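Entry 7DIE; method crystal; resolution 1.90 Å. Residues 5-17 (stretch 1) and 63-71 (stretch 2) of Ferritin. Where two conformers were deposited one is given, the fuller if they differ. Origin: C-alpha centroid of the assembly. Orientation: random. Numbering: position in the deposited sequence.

Stretch 1, residues 5-17: VFNKDERIMDLVS
Stretch 2 (63-71) RLVKYMMKV

Val16 holds the middle of an apolar contact between two nearly antiparallel helices, 10-17 and 63-70, whose axes cross at -157° and approach to 10.8 Å. Its CA-to-CB bond points toward the partner, and with chi1 t its CG1 reaches Met68 CG at 3.9 Å, Leu64 CD2 at 4.1 Å and, near the plane of the Tyr67 ring, Tyr67 CD2 at 4.5 Å. Register follows: Val16 lies by Leu64 (CA-CA 7.2 Å), Met13 by Met68 (7.7 Å), Phe6 by Val71 (5.7 Å).

The CA-to-CB bonds of Met13 and Met68 point sideways, but the ends of both side chains come nearer the other stretch. Met68 (m, t, p) brings CE to 3.6 Å from Met13 O, an oxygen already accepting from Ser17 N; Met13 (m, m, chi3 97°) sets SD 4.1 Å from Val71 CG2.

Where the second helix ends, Val71 leaves helical phi/psi (-107/21), and the loop before the first helix covers it. Phe6 (chi1 -73°, chi2 -85°) lays a ring face over Val71 CA, 4.1 Å from the ring centroid, a CH-pi contact. Lys8, m at chi1 through chi3, packs CG 3.5 Å from Val71 CB.

No direct hydrogen bond joins the stretches; a water accepts from Lys8 N (3.2 Å) and donates to Val71 O (2.8 Å). Farther out, Asp9 OD1 caps the first helix, accepting from Arg11 N at 3.0 Å.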

# COMPACT_ATOMS: atom_id res chain seq x y z
N VAL A 5 -3.04 -23.19 -49.77
CA VAL A 5 -1.80 -22.52 -50.12
C VAL A 5 -0.60 -23.16 -49.44
O VAL A 5 0.53 -22.96 -49.88
CB VAL A 5 -1.89 -21.01 -49.78
CG1 VAL A 5 -1.92 -20.79 -48.25
CG2 VAL A 5 -0.75 -20.24 -50.42
N PHE A 6 -0.81 -23.95 -48.39
CA PHE A 6 0.34 -24.55 -47.70
C PHE A 6 0.86 -25.77 -48.44
O PHE A 6 2.06 -26.07 -48.37
CB PHE A 6 -0.05 -24.91 -46.27
CG PHE A 6 -0.17 -23.70 -45.40
CD1 PHE A 6 0.96 -23.17 -44.78
CD2 PHE A 6 -1.39 -23.04 -45.26
CE1 PHE A 6 0.87 -22.02 -43.99
CE2 PHE A 6 -1.49 -21.89 -44.47
CZ PHE A 6 -0.34 -21.38 -43.85
N ASN A 7 -0.03 -26.48 -49.14
CA ASN A 7 0.37 -27.56 -50.05
C ASN A 7 1.29 -28.57 -49.36
O ASN A 7 2.36 -28.92 -49.87
CB ASN A 7 1.04 -26.97 -51.29
CG ASN A 7 1.22 -28.00 -52.38
OD1 ASN A 7 0.32 -28.79 -52.67
ND2 ASN A 7 2.40 -28.01 -52.99
N LYS A 8 0.90 -29.01 -48.17
CA LYS A 8 1.72 -29.96 -47.44
C LYS A 8 1.64 -31.33 -48.11
O LYS A 8 0.62 -31.68 -48.71
CB LYS A 8 1.27 -30.07 -45.97
CG LYS A 8 1.28 -28.73 -45.19
CD LYS A 8 2.64 -28.04 -45.21
CE LYS A 8 3.72 -28.82 -44.42
NZ LYS A 8 5.04 -28.16 -44.58
N ASP A 9 2.72 -32.10 -48.04
CA ASP A 9 2.65 -33.42 -48.66
C ASP A 9 1.91 -34.38 -47.75
O ASP A 9 2.20 -34.47 -46.55
CB ASP A 9 4.01 -34.01 -49.02
CG ASP A 9 3.88 -35.17 -50.03
OD1 ASP A 9 3.62 -36.33 -49.60
OD2 ASP A 9 3.96 -34.91 -51.25
N GLU A 10 0.97 -35.10 -48.33
CA GLU A 10 0.09 -35.98 -47.56
C GLU A 10 0.84 -37.10 -46.86
O GLU A 10 0.38 -37.56 -45.81
CB GLU A 10 -1.02 -36.56 -48.44
CG GLU A 10 -2.11 -37.25 -47.62
CD GLU A 10 -3.38 -37.56 -48.41
OE1 GLU A 10 -4.37 -36.81 -48.26
OE2 GLU A 10 -3.37 -38.56 -49.17
N ARG A 11 1.98 -37.50 -47.37
CA ARG A 11 2.76 -38.51 -46.70
C ARG A 11 3.26 -38.04 -45.34
O ARG A 11 3.18 -38.76 -44.40
CB ARG A 11 3.96 -38.88 -47.51
CG ARG A 11 3.65 -39.85 -48.60
CD ARG A 11 3.35 -41.18 -48.00
NE ARG A 11 2.98 -42.06 -49.06
CZ ARG A 11 3.31 -43.34 -49.12
NH1 ARG A 11 2.92 -44.04 -50.16
NH2 ARG A 11 4.01 -43.90 -48.13
N ILE A 12 3.80 -36.83 -45.29
CA ILE A 12 4.34 -36.29 -44.06
C ILE A 12 3.20 -35.97 -43.11
O ILE A 12 3.29 -36.25 -41.91
CB ILE A 12 5.23 -35.07 -44.35
CG1 ILE A 12 6.29 -35.44 -45.40
CG2 ILE A 12 5.85 -34.54 -43.05
CD1 ILE A 12 7.20 -36.57 -44.97
N MET A 13 2.09 -35.44 -43.63
CA MET A 13 0.97 -35.11 -42.75
C MET A 13 0.34 -36.37 -42.16
O MET A 13 -0.09 -36.37 -41.01
CB MET A 13 -0.07 -34.27 -43.48
CG MET A 13 0.43 -32.92 -43.92
SD MET A 13 1.00 -31.86 -42.57
CE MET A 13 2.70 -32.09 -42.57
N ASP A 14 0.29 -37.46 -42.94
CA ASP A 14 -0.17 -38.72 -42.38
C ASP A 14 0.73 -39.19 -41.24
O ASP A 14 0.26 -39.79 -40.28
CB ASP A 14 -0.23 -39.80 -43.46
CG ASP A 14 -1.44 -39.67 -44.36
OD1 ASP A 14 -2.32 -38.81 -44.10
OD2 ASP A 14 -1.51 -40.44 -45.33
N LEU A 15 2.05 -38.96 -41.36
CA LEU A 15 2.96 -39.32 -40.27
C LEU A 15 2.71 -38.46 -39.04
O LEU A 15 2.84 -38.93 -37.91
CB LEU A 15 4.42 -39.17 -40.71
CG LEU A 15 4.95 -40.27 -41.63
CD1 LEU A 15 6.38 -39.96 -42.02
CD2 LEU A 15 4.87 -41.61 -40.92
N VAL A 16 2.41 -37.17 -39.23
CA VAL A 16 2.08 -36.32 -38.08
C VAL A 16 0.81 -36.83 -37.41
O VAL A 16 0.73 -36.95 -36.18
CB VAL A 16 1.93 -34.85 -38.51
CG1 VAL A 16 1.43 -34.01 -37.34
CG2 VAL A 16 3.27 -34.30 -39.03
N SER A 17 -0.20 -37.13 -38.22
CA SER A 17 -1.44 -37.72 -37.73
C SER A 17 -1.18 -39.04 -37.02
O SER A 17 -1.76 -39.32 -35.96
CB SER A 17 -2.38 -37.88 -38.94
OG SER A 17 -3.73 -37.78 -38.61
N ARG A 63 -0.27 -29.66 -29.26
CA ARG A 63 0.67 -29.07 -30.21
C ARG A 63 0.51 -29.69 -31.60
O ARG A 63 0.63 -28.99 -32.61
CB ARG A 63 2.12 -29.24 -29.73
CG ARG A 63 2.57 -28.20 -28.69
CD ARG A 63 4.01 -28.49 -28.22
NE ARG A 63 4.54 -27.44 -27.36
CZ ARG A 63 4.22 -27.30 -26.08
NH1 ARG A 63 3.37 -28.14 -25.49
NH2 ARG A 63 4.75 -26.30 -25.38
N LEU A 64 0.23 -30.99 -31.68
CA LEU A 64 0.10 -31.64 -32.98
C LEU A 64 -1.15 -31.18 -33.71
O LEU A 64 -1.10 -30.85 -34.90
CB LEU A 64 0.09 -33.17 -32.83
CG LEU A 64 1.41 -33.74 -32.29
CD1 LEU A 64 1.23 -35.16 -31.77
CD2 LEU A 64 2.48 -33.72 -33.38
N VAL A 65 -2.30 -31.13 -33.02
CA VAL A 65 -3.49 -30.69 -33.73
C VAL A 65 -3.40 -29.21 -34.10
O VAL A 65 -3.88 -28.80 -35.16
CB VAL A 65 -4.78 -31.02 -32.93
CG1 VAL A 65 -4.88 -30.18 -31.68
CG2 VAL A 65 -6.00 -30.79 -33.82
N LYS A 66 -2.75 -28.39 -33.26
CA LYS A 66 -2.59 -26.98 -33.59
C LYS A 66 -1.71 -26.79 -34.81
O LYS A 66 -1.96 -25.91 -35.64
CB LYS A 66 -1.98 -26.22 -32.41
CG LYS A 66 -2.94 -25.96 -31.23
CD LYS A 66 -2.40 -24.83 -30.31
CE LYS A 66 -2.99 -24.90 -28.90
NZ LYS A 66 -2.02 -24.53 -27.80
N TYR A 67 -0.64 -27.58 -34.90
CA TYR A 67 0.23 -27.52 -36.07
C TYR A 67 -0.52 -27.93 -37.34
O TYR A 67 -0.41 -27.27 -38.37
CB TYR A 67 1.46 -28.41 -35.88
CG TYR A 67 2.30 -28.49 -37.15
CD1 TYR A 67 2.91 -27.36 -37.69
CD2 TYR A 67 2.47 -29.70 -37.84
CE1 TYR A 67 3.66 -27.42 -38.88
CE2 TYR A 67 3.21 -29.77 -39.02
CZ TYR A 67 3.80 -28.63 -39.54
OH TYR A 67 4.55 -28.71 -40.71
N MET A 68 -1.27 -29.03 -37.28
CA MET A 68 -2.00 -29.45 -38.47
C MET A 68 -2.94 -28.35 -38.94
O MET A 68 -3.03 -28.09 -40.14
CB MET A 68 -2.73 -30.77 -38.21
CG MET A 68 -1.74 -31.91 -37.96
SD MET A 68 -2.40 -33.59 -38.10
CE MET A 68 -2.32 -33.82 -39.89
N MET A 69 -3.62 -27.67 -38.01
CA MET A 69 -4.51 -26.58 -38.40
C MET A 69 -3.74 -25.42 -39.02
O MET A 69 -4.23 -24.78 -39.96
CB MET A 69 -5.32 -26.10 -37.19
CG MET A 69 -6.36 -27.13 -36.69
SD MET A 69 -7.36 -26.46 -35.33
CE MET A 69 -6.13 -26.24 -34.09
N LYS A 70 -2.54 -25.11 -38.49
CA LYS A 70 -1.72 -24.05 -39.08
C LYS A 70 -1.46 -24.30 -40.56
O LYS A 70 -1.43 -23.36 -41.36
CB LYS A 70 -0.37 -23.93 -38.36
CG LYS A 70 -0.42 -23.30 -36.96
CD LYS A 70 -0.76 -21.82 -37.03
CE LYS A 70 -0.97 -21.21 -35.64
NZ LYS A 70 -1.52 -19.82 -35.77
N VAL A 71 -1.28 -25.56 -40.94
CA VAL A 71 -0.97 -25.88 -42.32
C VAL A 71 -2.16 -26.54 -43.03
O VAL A 71 -1.98 -27.22 -44.04
CB VAL A 71 0.30 -26.75 -42.42
CG1 VAL A 71 1.53 -25.93 -41.97
CG2 VAL A 71 0.19 -28.00 -41.56
O HOH W 1 -1.86 -28.27 -46.64